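Local coordinates for 2,3-bisphosphoglycerate-independent phosphoglycerate mutase (Pyrococcus horikoshii, PDB 2ZKT), which probably interconverts 2-phosphoglycerate and 3-phosphoglycerate in glycolysis, as a metal-dependent mutase that needs no 2,3-bisphosphoglycerate, at residues L8-D13 and V339-T344; G16-K21 and P350-N355; L26-Y31 and K314-L319; G47-I52 and D359-L364; P303-G308 and G345-P350. All blocks are in the same frame, centred on the assembly; numbering follows the deposited sequence.

How the contacts relate
Contacts 1 and 4 belong to one mixed sheet, their centres about 13 Å apart: strand 339-344 of the first lies beside strand 361-366 of the second, and T344 OG1 meets P362 O at 2.5 Å. Contact 5 follows at the end of that sheet. With contact 1 it supplies ligands of a two-zinc site, consistent with the active site of this superfamily: D13, D346 and H347 share one zinc, and D305 binds the other. Contact 2 continues the loops that leave these strands and shares P350 with contact 5, the centres about 9 Å apart. Contact 3, centred about 10 Å from contact 2, is joined to it by the salt bridge from K316 NZ to D17 OD2 (2.7 Å).

Contact 1: residues L8-D13 and V339-T344; sequences LLIILD and VVIAIT. With ZN (zinc ion), chain G.
Two neighbouring parallel strands in the middle of the mixed sheet, L8-L12 and V339-T344, pair here residue for residue from L8 with I341 to I11 with T344. Their axes approach to 4.7 Å and differ in direction by only 13°. Five backbone hydrogen bonds zigzag between them: L8 N to V340 O, A342 N to L8 O, I10 N to A342 O, T344 N to I10 O and L12 N to T344 O. The I10 N to A342 O bond is short, at 2.7 Å, and nearly straight (173°).

On the face carrying L8, I10, I341 and I343, the side chains of I10 and I341 cross obliquely, with CD1 to CD1 at 3.9 Å, and I343 CG1 rests 3.8 Å from I10 CB. Helix 313-331 covers this face. On the other face L9 CD1 touches A342 CB at 3.7 Å. I11 and T344 run side by side in the same direction, with I11 CD1 tight against T344 CG2 (3.3 Å). T344 places OG1 anti to its backbone N (chi1 -170°), and this hydroxyl is hydrogen-bonded to P362 O in the adjoining strand.

D13 follows directly after strand 6-12 and binds zinc chiefly through OD1 at 2.3 Å, with OD2 farther off; S60, D346 and H347 are the other ligands. Metal ligands just beyond adjacent parallel strands are typical of the alkaline phosphatase superfamily.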
# COMPACT_ATOMS: atom_id res chain seq x y z
N LEU B 8 -16.52 5.47 16.03
CA LEU B 8 -15.61 6.20 15.16
C LEU B 8 -15.82 5.75 13.71
O LEU B 8 -15.36 4.68 13.29
CB LEU B 8 -14.15 5.97 15.59
CG LEU B 8 -13.07 6.68 14.76
CD1 LEU B 8 -13.41 8.15 14.54
CD2 LEU B 8 -11.75 6.53 15.48
N LEU B 9 -16.54 6.57 12.95
CA LEU B 9 -16.83 6.27 11.57
C LEU B 9 -15.90 7.07 10.66
O LEU B 9 -15.95 8.31 10.62
CB LEU B 9 -18.30 6.59 11.27
CG LEU B 9 -18.74 6.40 9.81
CD1 LEU B 9 -18.35 5.01 9.34
CD2 LEU B 9 -20.25 6.62 9.68
N ILE B 10 -15.07 6.35 9.91
CA ILE B 10 -14.10 6.96 9.01
C ILE B 10 -14.46 6.78 7.53
O ILE B 10 -14.63 5.65 7.04
CB ILE B 10 -12.70 6.39 9.31
CG1 ILE B 10 -12.32 6.77 10.75
CG2 ILE B 10 -11.66 6.90 8.31
CD1 ILE B 10 -10.96 6.27 11.17
N ILE B 11 -14.60 7.90 6.82
CA ILE B 11 -14.93 7.87 5.40
C ILE B 11 -13.78 8.34 4.50
O ILE B 11 -13.28 9.48 4.63
CB ILE B 11 -16.17 8.74 5.07
CG1 ILE B 11 -17.42 8.14 5.74
CG2 ILE B 11 -16.36 8.85 3.56
CD1 ILE B 11 -17.74 6.72 5.29
N LEU B 12 -13.36 7.45 3.60
CA LEU B 12 -12.31 7.76 2.65
C LEU B 12 -13.05 7.98 1.33
O LEU B 12 -13.30 7.04 0.58
CB LEU B 12 -11.33 6.59 2.55
CG LEU B 12 -10.77 6.13 3.90
CD1 LEU B 12 -9.63 5.17 3.64
CD2 LEU B 12 -10.26 7.33 4.71
N ASP B 13 -13.42 9.24 1.09
CA ASP B 13 -14.18 9.66 -0.09
C ASP B 13 -13.74 8.98 -1.40
O ASP B 13 -12.55 8.96 -1.75
CB ASP B 13 -14.08 11.19 -0.22
CG ASP B 13 -15.33 11.81 -0.81
OD1 ASP B 13 -15.52 11.71 -2.04
OD2 ASP B 13 -16.14 12.39 -0.03
N VAL B 339 -13.98 1.70 21.88
CA VAL B 339 -14.35 2.40 20.65
C VAL B 339 -14.59 1.44 19.50
O VAL B 339 -13.72 0.62 19.15
CB VAL B 339 -13.25 3.43 20.24
CG1 VAL B 339 -13.70 4.24 19.04
CG2 VAL B 339 -12.93 4.35 21.40
N VAL B 340 -15.78 1.53 18.91
CA VAL B 340 -16.13 0.69 17.77
C VAL B 340 -15.75 1.49 16.54
O VAL B 340 -16.25 2.60 16.33
CB VAL B 340 -17.63 0.42 17.75
CG1 VAL B 340 -17.98 -0.40 16.51
CG2 VAL B 340 -18.03 -0.32 19.03
N ILE B 341 -14.86 0.94 15.71
CA ILE B 341 -14.42 1.65 14.52
C ILE B 341 -14.92 1.07 13.19
O ILE B 341 -14.90 -0.15 12.97
CB ILE B 341 -12.87 1.78 14.49
CG1 ILE B 341 -12.45 2.64 13.29
CG2 ILE B 341 -12.24 0.40 14.39
CD1 ILE B 341 -10.96 2.97 13.27
N ALA B 342 -15.36 1.97 12.32
CA ALA B 342 -15.86 1.58 11.01
C ALA B 342 -15.15 2.42 9.95
O ALA B 342 -14.98 3.64 10.11
CB ALA B 342 -17.38 1.77 10.93
N ILE B 343 -14.73 1.78 8.87
CA ILE B 343 -14.05 2.50 7.80
C ILE B 343 -14.61 2.11 6.44
O ILE B 343 -14.78 0.93 6.14
CB ILE B 343 -12.54 2.21 7.82
CG1 ILE B 343 -11.93 2.65 9.16
CG2 ILE B 343 -11.85 2.92 6.64
CD1 ILE B 343 -10.48 2.25 9.36
N THR B 344 -14.92 3.11 5.62
CA THR B 344 -15.42 2.81 4.29
C THR B 344 -15.38 4.08 3.44
O THR B 344 -14.78 5.08 3.79
CB THR B 344 -16.86 2.29 4.41
OG1 THR B 344 -17.28 1.77 3.15
CG2 THR B 344 -17.80 3.43 4.81
ZN ZN G . -17.79 11.84 -2.04

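Contact 2: residues G16-K21 and P350-N355; sequences GDRPIK and PCEVMN
R18 extends across P350 to reach E352 and V353, joining the loop after strand 6-12 to the loop after strand 339-344. Its CB is directed toward the 350-355 segment, and CG then rests 3.9 Å from P350 CB. From CG to NE the chain is extended, which carries CD over to E352 CD at 3.7 Å; the two side chains cross at about a right angle. NE lies obliquely 3.8 Å from P350 CG and has its own salt bridge to D359 OD2. V353 CG2 sits over one face of the guanidinium, 3.6 Å from CZ and offset toward the rim. At the tip, NH1 forms a salt bridge with E352 OE2 at 3.1 Å. The oxygen lies within 1° of the guanidinium plane, yet NH1 approaches it from above the carboxylate, 48° out of that plane.

The preceding D17 binds the same loop at its backbone. Its OD1 accepts from R18 N (2.7 Å), on the lone pair away from OD2, and from C351 N (3.2 Å) on the syn side. One water donates to OD1 and accepts from E352 N. OD2 has a further partner outside the two loops.

Two carboxylates, of E352 and D359, thus meet different nitrogens of one guanidinium, while several donors converge on D17; the latter would be expected to favour its ionised form.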
# COMPACT_ATOMS: atom_id res chain seq x y z
N GLY B 16 -13.85 3.17 -3.17
CA GLY B 16 -14.03 2.09 -4.14
C GLY B 16 -13.51 2.35 -5.54
O GLY B 16 -13.57 3.48 -6.04
N ASP B 17 -13.03 1.29 -6.19
CA ASP B 17 -12.51 1.43 -7.54
C ASP B 17 -12.69 0.12 -8.32
O ASP B 17 -13.36 -0.81 -7.86
CB ASP B 17 -11.02 1.80 -7.47
CG ASP B 17 -10.59 2.74 -8.60
OD1 ASP B 17 -10.64 2.33 -9.79
OD2 ASP B 17 -10.21 3.90 -8.29
N ARG B 18 -12.11 0.06 -9.52
CA ARG B 18 -12.18 -1.15 -10.34
C ARG B 18 -10.75 -1.64 -10.59
O ARG B 18 -9.79 -0.87 -10.45
CB ARG B 18 -12.90 -0.84 -11.66
CG ARG B 18 -14.37 -0.47 -11.47
CD ARG B 18 -15.04 -0.02 -12.76
NE ARG B 18 -16.44 0.32 -12.52
CZ ARG B 18 -17.28 0.81 -13.43
NH1 ARG B 18 -16.87 1.05 -14.68
NH2 ARG B 18 -18.55 1.05 -13.10
N PRO B 19 -10.59 -2.92 -10.95
CA PRO B 19 -9.25 -3.46 -11.21
C PRO B 19 -8.46 -2.53 -12.16
O PRO B 19 -9.00 -2.09 -13.18
CB PRO B 19 -9.53 -4.82 -11.85
CG PRO B 19 -10.84 -5.23 -11.21
CD PRO B 19 -11.63 -3.93 -11.24
N ILE B 20 -7.21 -2.22 -11.80
CA ILE B 20 -6.37 -1.36 -12.63
C ILE B 20 -5.23 -2.21 -13.21
O ILE B 20 -4.49 -2.86 -12.47
CB ILE B 20 -5.71 -0.20 -11.82
CG1 ILE B 20 -6.78 0.59 -11.06
CG2 ILE B 20 -4.92 0.72 -12.78
CD1 ILE B 20 -7.65 1.47 -11.93
N LYS B 21 -5.09 -2.19 -14.54
CA LYS B 21 -4.06 -2.97 -15.21
C LYS B 21 -2.64 -2.60 -14.77
O LYS B 21 -1.81 -3.49 -14.51
CB LYS B 21 -4.19 -2.82 -16.74
CG LYS B 21 -3.29 -3.76 -17.53
CD LYS B 21 -3.61 -3.73 -19.02
CE LYS B 21 -2.70 -4.66 -19.82
NZ LYS B 21 -1.28 -4.17 -19.88
N PRO B 350 -14.17 5.07 -9.51
CA PRO B 350 -13.16 4.36 -10.32
C PRO B 350 -12.35 5.32 -11.18
O PRO B 350 -12.90 6.27 -11.75
CB PRO B 350 -14.02 3.42 -11.19
CG PRO B 350 -15.31 3.28 -10.44
CD PRO B 350 -15.54 4.67 -9.89
N CYS B 351 -11.04 5.09 -11.27
CA CYS B 351 -10.18 5.94 -12.09
C CYS B 351 -10.59 5.82 -13.56
O CYS B 351 -10.61 6.81 -14.30
CB CYS B 351 -8.71 5.54 -11.90
SG CYS B 351 -8.04 5.96 -10.25
N GLU B 352 -10.96 4.61 -14.00
CA GLU B 352 -11.37 4.40 -15.39
C GLU B 352 -12.70 5.10 -15.71
O GLU B 352 -13.04 5.26 -16.89
CB GLU B 352 -11.51 2.90 -15.70
CG GLU B 352 -12.77 2.23 -15.13
CD GLU B 352 -13.09 0.89 -15.79
OE1 GLU B 352 -12.23 -0.03 -15.76
OE2 GLU B 352 -14.22 0.74 -16.33
N VAL B 353 -13.45 5.49 -14.69
CA VAL B 353 -14.74 6.17 -14.90
C VAL B 353 -14.62 7.69 -14.74
O VAL B 353 -15.37 8.44 -15.36
CB VAL B 353 -15.83 5.63 -13.92
CG1 VAL B 353 -17.19 6.29 -14.22
CG2 VAL B 353 -15.94 4.12 -14.04
N MET B 354 -13.67 8.13 -13.91
CA MET B 354 -13.43 9.55 -13.67
C MET B 354 -14.64 10.27 -13.08
O MET B 354 -14.85 11.48 -13.30
CB MET B 354 -12.98 10.25 -14.97
CG MET B 354 -11.59 9.80 -15.46
SD MET B 354 -11.04 10.61 -16.99
CE MET B 354 -10.43 12.21 -16.34
N ASN B 355 -15.45 9.52 -12.33
CA ASN B 355 -16.64 10.04 -11.69
C ASN B 355 -17.21 8.93 -10.81
O ASN B 355 -16.76 7.79 -10.88
CB ASN B 355 -17.68 10.46 -12.73
CG ASN B 355 -18.52 11.64 -12.26
OD1 ASN B 355 -19.08 11.64 -11.15
ND2 ASN B 355 -18.63 12.66 -13.12
O HOH W 1 -11.04 1.94 -12.65

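Contact 3: residues L26-Y31 and K314-L319; sequences LTPLEY and KLKAEL
P28 and Y31, one helical turn apart, both lean on A317. The methyl CB of A317 lies 3.6 Å from P28 O and 4.0 Å from Y31 CD2, which it meets at the edge of the ring, near the ring plane. Beside it the aliphatic part of K316 passes obliquely across the proline: K316 CG is 4.0 Å from P28 CB, and the next carbon, CD, comes close to both CB and CG of the ring. Y31 OH takes a weak hydrogen bond from K314 NZ at 3.4 Å; the lysine bends at chi2 (-96°), and its side chain crosses that of the tyrosine obliquely.

The contact sets the first turn of the short helix 28-31 against the start of helix 313-331, with P28 and A317 CA atoms 4.4 Å apart. T27, at the N-cap of the short helix, forms a capping box with E30: E30 N donates to T27 OG1 at 3.3 Å, and T27 N donates back to E30 OE1 at 2.9 Å.

Around these groups lies a second shell of polar partners. K316 is extended beyond CG, and its NZ leaves the apolar patch to form a salt bridge with D17 OD2 and a hydrogen bond with G14 O. E380 is hydrogen-bonded to T27 OG1, and R381 forms a salt bridge with E30 OE1. Farther out, Y31 also packs on P35 of the second subunit.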
# COMPACT_ATOMS: atom_id res chain seq x y z
N LEU B 26 -5.11 -5.00 -9.59
CA LEU B 26 -5.60 -4.67 -8.27
C LEU B 26 -6.22 -3.29 -8.30
O LEU B 26 -6.03 -2.53 -9.27
CB LEU B 26 -4.46 -4.68 -7.24
CG LEU B 26 -3.56 -5.93 -7.13
CD1 LEU B 26 -2.62 -5.76 -5.95
CD2 LEU B 26 -4.41 -7.20 -6.97
N THR B 27 -6.98 -2.97 -7.26
CA THR B 27 -7.58 -1.66 -7.14
C THR B 27 -6.56 -0.86 -6.32
O THR B 27 -5.70 -1.44 -5.66
CB THR B 27 -8.89 -1.70 -6.36
OG1 THR B 27 -8.62 -2.17 -5.03
CG2 THR B 27 -9.91 -2.61 -7.06
N PRO B 28 -6.65 0.48 -6.38
CA PRO B 28 -5.72 1.33 -5.61
C PRO B 28 -5.67 0.93 -4.13
O PRO B 28 -4.60 0.93 -3.52
CB PRO B 28 -6.31 2.74 -5.81
CG PRO B 28 -6.81 2.66 -7.23
CD PRO B 28 -7.50 1.30 -7.26
N LEU B 29 -6.82 0.59 -3.57
CA LEU B 29 -6.90 0.19 -2.17
C LEU B 29 -6.16 -1.11 -1.89
O LEU B 29 -5.51 -1.24 -0.86
CB LEU B 29 -8.36 0.03 -1.71
CG LEU B 29 -8.54 -0.64 -0.33
CD1 LEU B 29 -7.70 0.08 0.74
CD2 LEU B 29 -10.02 -0.61 0.05
N GLU B 30 -6.24 -2.05 -2.82
CA GLU B 30 -5.57 -3.34 -2.64
C GLU B 30 -4.06 -3.17 -2.82
O GLU B 30 -3.27 -3.61 -1.98
CB GLU B 30 -6.14 -4.37 -3.63
CG GLU B 30 -7.60 -4.72 -3.36
CD GLU B 30 -8.28 -5.45 -4.53
OE1 GLU B 30 -7.88 -5.21 -5.70
OE2 GLU B 30 -9.22 -6.25 -4.28
N TYR B 31 -3.70 -2.48 -3.91
CA TYR B 31 -2.30 -2.20 -4.28
C TYR B 31 -1.58 -1.38 -3.20
O TYR B 31 -0.46 -1.69 -2.82
CB TYR B 31 -2.29 -1.43 -5.61
CG TYR B 31 -0.91 -1.05 -6.13
CD1 TYR B 31 -0.13 -1.99 -6.82
CD2 TYR B 31 -0.40 0.24 -5.96
CE1 TYR B 31 1.13 -1.65 -7.32
CE2 TYR B 31 0.86 0.59 -6.46
CZ TYR B 31 1.62 -0.36 -7.14
OH TYR B 31 2.87 -0.02 -7.64
N LYS B 314 -2.13 5.44 -9.19
CA LYS B 314 -0.97 5.45 -8.29
C LYS B 314 -1.16 6.54 -7.24
O LYS B 314 -0.96 6.32 -6.04
CB LYS B 314 0.30 5.71 -9.10
CG LYS B 314 0.60 4.69 -10.20
CD LYS B 314 1.58 3.63 -9.72
CE LYS B 314 2.12 2.81 -10.89
NZ LYS B 314 3.14 1.82 -10.45
N LEU B 315 -1.54 7.74 -7.70
CA LEU B 315 -1.75 8.86 -6.79
C LEU B 315 -2.82 8.51 -5.77
O LEU B 315 -2.64 8.74 -4.56
CB LEU B 315 -2.18 10.11 -7.57
CG LEU B 315 -2.55 11.32 -6.70
CD1 LEU B 315 -1.39 11.64 -5.76
CD2 LEU B 315 -2.88 12.53 -7.58
N LYS B 316 -3.94 7.94 -6.24
CA LYS B 316 -5.03 7.56 -5.35
C LYS B 316 -4.51 6.55 -4.33
O LYS B 316 -4.78 6.67 -3.13
CB LYS B 316 -6.20 6.96 -6.14
CG LYS B 316 -7.41 6.56 -5.29
CD LYS B 316 -8.60 6.16 -6.18
CE LYS B 316 -9.79 5.69 -5.36
NZ LYS B 316 -10.98 5.44 -6.22
N ALA B 317 -3.75 5.56 -4.80
CA ALA B 317 -3.18 4.55 -3.91
C ALA B 317 -2.26 5.25 -2.90
O ALA B 317 -2.25 4.92 -1.71
CB ALA B 317 -2.40 3.49 -4.72
N GLU B 318 -1.48 6.21 -3.39
CA GLU B 318 -0.56 6.97 -2.53
C GLU B 318 -1.36 7.70 -1.43
O GLU B 318 -0.96 7.73 -0.26
CB GLU B 318 0.22 7.98 -3.40
CG GLU B 318 1.51 8.53 -2.77
CD GLU B 318 1.24 9.51 -1.63
OE1 GLU B 318 0.58 10.55 -1.86
OE2 GLU B 318 1.71 9.23 -0.49
N LEU B 319 -2.51 8.27 -1.82
CA LEU B 319 -3.35 8.97 -0.85
C LEU B 319 -4.02 8.01 0.15
O LEU B 319 -4.21 8.35 1.32
CB LEU B 319 -4.41 9.75 -1.63
CG LEU B 319 -3.79 10.94 -2.37
CD1 LEU B 319 -4.74 11.58 -3.37
CD2 LEU B 319 -3.33 12.05 -1.42

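Contact 4: residues G47-I52 and D359-L364; sequences GQQDPI and DPVPLL
G47-D50 and V361-L364 run antiparallel with a pronounced twist, their axes approaching to 4.6 Å with an angle of 128° between the directions of these short segments. G47 with L363 and Q49 with V361 are hydrogen-bonded pairs, each exchanging two backbone bonds; V361 N to Q49 O is 2.8 Å and G47 N to L363 O is 2.9 Å. Between them Q48 faces P362 in a non-hydrogen-bonded pair, a position that suits a proline, which has no N-H to offer.

These strands continue the mixed sheet outward from its parallel centre: strand 361-366 is antiparallel to both its neighbours, 339-344 and 45-50, and D50 and Q48 in turn have backbone hydrogen bonds to the 389-393 region on the far side.

Q49 and V361 lie side by side on one face, pointing the same way. Q49 CG stands between its backbone N and carbonyl carbon (chi1 65°), and the chain then bends at chi2 (93°), which sets CD; NE2 lies 3.8 Å from V361 CB. L363 CB, on the same face, is 3.5 Å from G47 O. P360 serves two partners: its CB lies 3.4 Å from D50 OD1, and its CG lies 3.6 Å from Q48 OE1, the glutamine running beside the ring in the same direction. D50 OD2 belongs to a salt bridge with R390 NE.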
# COMPACT_ATOMS: atom_id res chain seq x y z
N GLY B 47 -17.37 -6.16 4.83
CA GLY B 47 -18.59 -6.22 4.04
C GLY B 47 -18.54 -5.23 2.87
O GLY B 47 -17.56 -4.50 2.70
N GLN B 48 -19.60 -5.22 2.06
CA GLN B 48 -19.71 -4.32 0.92
C GLN B 48 -20.98 -3.52 1.16
O GLN B 48 -22.01 -4.08 1.58
CB GLN B 48 -19.90 -5.07 -0.40
CG GLN B 48 -18.92 -6.17 -0.68
CD GLN B 48 -19.13 -6.77 -2.07
OE1 GLN B 48 -18.68 -6.21 -3.07
NE2 GLN B 48 -19.84 -7.91 -2.13
N GLN B 49 -20.94 -2.22 0.90
CA GLN B 49 -22.15 -1.43 1.10
C GLN B 49 -22.50 -0.64 -0.13
O GLN B 49 -21.62 -0.11 -0.82
CB GLN B 49 -22.00 -0.47 2.30
CG GLN B 49 -20.94 0.61 2.13
CD GLN B 49 -21.50 1.92 1.57
OE1 GLN B 49 -22.65 2.01 1.15
NE2 GLN B 49 -20.66 2.95 1.57
N ASP B 50 -23.80 -0.61 -0.43
CA ASP B 50 -24.32 0.17 -1.55
C ASP B 50 -24.85 1.44 -0.89
O ASP B 50 -25.77 1.38 -0.08
CB ASP B 50 -25.46 -0.58 -2.25
CG ASP B 50 -24.97 -1.80 -3.02
OD1 ASP B 50 -24.07 -1.63 -3.89
OD2 ASP B 50 -25.48 -2.91 -2.77
N PRO B 51 -24.24 2.60 -1.20
CA PRO B 51 -24.73 3.85 -0.60
C PRO B 51 -26.25 3.96 -0.83
O PRO B 51 -27.02 4.23 0.08
CB PRO B 51 -23.97 4.93 -1.38
CG PRO B 51 -22.66 4.24 -1.73
CD PRO B 51 -23.09 2.83 -2.10
N ILE B 52 -26.67 3.73 -2.07
CA ILE B 52 -28.10 3.82 -2.40
C ILE B 52 -28.71 2.46 -2.71
O ILE B 52 -29.66 2.02 -2.07
CB ILE B 52 -28.32 4.80 -3.58
CG1 ILE B 52 -27.80 6.20 -3.18
CG2 ILE B 52 -29.79 4.87 -3.96
CD1 ILE B 52 -27.92 7.24 -4.26
N ASP B 359 -20.63 0.93 -8.15
CA ASP B 359 -19.93 -0.19 -7.52
C ASP B 359 -20.02 -0.07 -5.99
O ASP B 359 -19.77 0.99 -5.44
CB ASP B 359 -18.45 -0.22 -7.95
CG ASP B 359 -18.27 -0.34 -9.45
OD1 ASP B 359 -18.59 -1.41 -10.01
OD2 ASP B 359 -17.82 0.65 -10.07
N PRO B 360 -20.37 -1.17 -5.30
CA PRO B 360 -20.48 -1.16 -3.83
C PRO B 360 -19.12 -0.77 -3.24
O PRO B 360 -18.11 -0.82 -3.93
CB PRO B 360 -20.88 -2.61 -3.50
CG PRO B 360 -20.28 -3.42 -4.65
CD PRO B 360 -20.59 -2.53 -5.84
N VAL B 361 -19.10 -0.38 -1.97
CA VAL B 361 -17.86 0.08 -1.36
C VAL B 361 -17.38 -0.82 -0.22
O VAL B 361 -18.16 -1.25 0.62
CB VAL B 361 -18.03 1.52 -0.82
CG1 VAL B 361 -16.69 2.07 -0.32
CG2 VAL B 361 -18.59 2.42 -1.91
N PRO B 362 -16.07 -1.10 -0.18
CA PRO B 362 -15.55 -1.96 0.89
C PRO B 362 -15.81 -1.30 2.24
O PRO B 362 -15.71 -0.07 2.39
CB PRO B 362 -14.06 -2.09 0.55
CG PRO B 362 -13.77 -0.84 -0.22
CD PRO B 362 -14.98 -0.67 -1.09
N LEU B 363 -16.16 -2.13 3.22
CA LEU B 363 -16.48 -1.67 4.57
C LEU B 363 -15.84 -2.58 5.61
O LEU B 363 -15.82 -3.80 5.46
CB LEU B 363 -18.01 -1.70 4.77
CG LEU B 363 -18.57 -1.62 6.21
CD1 LEU B 363 -18.11 -0.31 6.86
CD2 LEU B 363 -20.10 -1.69 6.19
N LEU B 364 -15.33 -1.98 6.69
CA LEU B 364 -14.76 -2.79 7.75
C LEU B 364 -15.23 -2.22 9.09
O LEU B 364 -15.41 -1.01 9.24
CB LEU B 364 -13.22 -2.80 7.67
CG LEU B 364 -12.33 -1.71 8.27
CD1 LEU B 364 -12.42 -1.69 9.79
CD2 LEU B 364 -10.88 -1.99 7.86

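Contact 5: residues P303-G308 and G345-P350; sequences PTDAAG and GDHSTP. With ZN (zinc ion), chain G; ZN (zinc ion), chain H.
D305, on helix 303-309, faces H347 and T349 of the loop after strand 339-344, and metal coordination dominates. D305 holds CG anti to its backbone N (chi1 -177°), and its OD2 binds one zinc ion at 2.1 Å, with H309 and H356 as further ligands. H347 NE2 binds the other zinc at 2.4 Å; D346 OD2, D13 and S60 complete that site. The two ions are 4.5 Å apart, zinc to zinc.

Among polar contacts, T349 OG1 donates to D305 OD1 at 2.7 Å, although the hydroxyl is crowded in the model and its exact place is doubtful. The two side chains cross at about a right angle. D305 OD1 also lies at the edge of the H347 ring, 3.4 Å from CE1. H347 ND1 donates to S348 O from well above the carbonyl plane.

As a ring stack, H347 lies on H356.

Backbone packing falls to G308, whose CA is 3.7 Å from T349 O; a CB there would point toward the loop and clash with that oxygen.

A pair of zinc ions held mainly by Asp and His from strand ends, loops and a helix, with a serine completing one site, is typical of the alkaline phosphatase superfamily active site.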
# COMPACT_ATOMS: atom_id res chain seq x y z
N PRO B 303 -9.36 14.03 -0.46
CA PRO B 303 -8.39 13.81 -1.55
C PRO B 303 -8.42 12.49 -2.33
O PRO B 303 -8.15 12.47 -3.54
CB PRO B 303 -7.03 14.10 -0.89
CG PRO B 303 -7.30 13.97 0.59
CD PRO B 303 -8.68 14.56 0.74
N THR B 304 -8.75 11.38 -1.67
CA THR B 304 -8.80 10.11 -2.39
C THR B 304 -9.78 10.22 -3.56
O THR B 304 -9.57 9.64 -4.63
CB THR B 304 -9.26 8.94 -1.49
OG1 THR B 304 -10.32 9.40 -0.63
CG2 THR B 304 -8.10 8.41 -0.66
N ASP B 305 -10.85 11.00 -3.37
CA ASP B 305 -11.86 11.16 -4.41
C ASP B 305 -11.39 11.97 -5.62
O ASP B 305 -11.84 11.73 -6.75
CB ASP B 305 -13.12 11.79 -3.83
CG ASP B 305 -14.23 11.93 -4.86
OD1 ASP B 305 -14.67 10.89 -5.41
OD2 ASP B 305 -14.66 13.08 -5.11
N ALA B 306 -10.48 12.93 -5.40
CA ALA B 306 -9.98 13.75 -6.50
C ALA B 306 -9.11 12.92 -7.45
O ALA B 306 -9.20 13.05 -8.68
CB ALA B 306 -9.18 14.93 -5.96
N ALA B 307 -8.26 12.06 -6.89
CA ALA B 307 -7.38 11.23 -7.72
C ALA B 307 -8.23 10.34 -8.63
O ALA B 307 -7.85 10.07 -9.78
CB ALA B 307 -6.48 10.38 -6.84
N GLY B 308 -9.38 9.91 -8.11
CA GLY B 308 -10.28 9.06 -8.89
C GLY B 308 -10.90 9.86 -10.03
O GLY B 308 -11.01 9.37 -11.16
N GLY B 345 -16.03 4.00 2.27
CA GLY B 345 -16.18 5.20 1.46
C GLY B 345 -17.67 5.51 1.27
O GLY B 345 -18.52 4.64 1.33
N ASP B 346 -17.97 6.82 1.10
CA ASP B 346 -19.35 7.19 0.83
C ASP B 346 -19.81 6.69 -0.55
O ASP B 346 -20.99 6.66 -0.87
CB ASP B 346 -19.48 8.72 0.92
CG ASP B 346 -18.48 9.37 -0.03
OD1 ASP B 346 -17.36 8.85 -0.13
OD2 ASP B 346 -18.81 10.39 -0.63
N HIS B 347 -18.81 6.32 -1.38
CA HIS B 347 -19.13 5.77 -2.70
C HIS B 347 -17.86 5.38 -3.48
O HIS B 347 -16.74 5.61 -3.05
CB HIS B 347 -19.93 6.83 -3.48
CG HIS B 347 -19.07 8.05 -3.71
ND1 HIS B 347 -18.02 8.07 -4.57
CD2 HIS B 347 -19.21 9.32 -3.15
CE1 HIS B 347 -17.55 9.33 -4.54
NE2 HIS B 347 -18.24 10.10 -3.69
N SER B 348 -18.08 4.71 -4.63
CA SER B 348 -16.95 4.36 -5.50
C SER B 348 -16.68 5.46 -6.53
O SER B 348 -17.59 6.10 -7.06
CB SER B 348 -17.29 3.06 -6.23
OG SER B 348 -17.14 1.97 -5.31
N THR B 349 -15.40 5.68 -6.83
CA THR B 349 -15.01 6.64 -7.86
C THR B 349 -13.86 6.01 -8.61
O THR B 349 -12.70 6.35 -8.39
CB THR B 349 -14.54 7.99 -7.27
OG1 THR B 349 -15.62 8.57 -6.52
CG2 THR B 349 -14.15 8.95 -8.40
N PRO B 350 -14.17 5.07 -9.51
CA PRO B 350 -13.16 4.36 -10.32
C PRO B 350 -12.35 5.32 -11.18
O PRO B 350 -12.90 6.27 -11.75
CB PRO B 350 -14.02 3.42 -11.19
CG PRO B 350 -15.31 3.28 -10.44
CD PRO B 350 -15.54 4.67 -9.89
ZN ZN G . -17.79 11.84 -2.04
ZN ZN H . -16.41 12.98 -6.20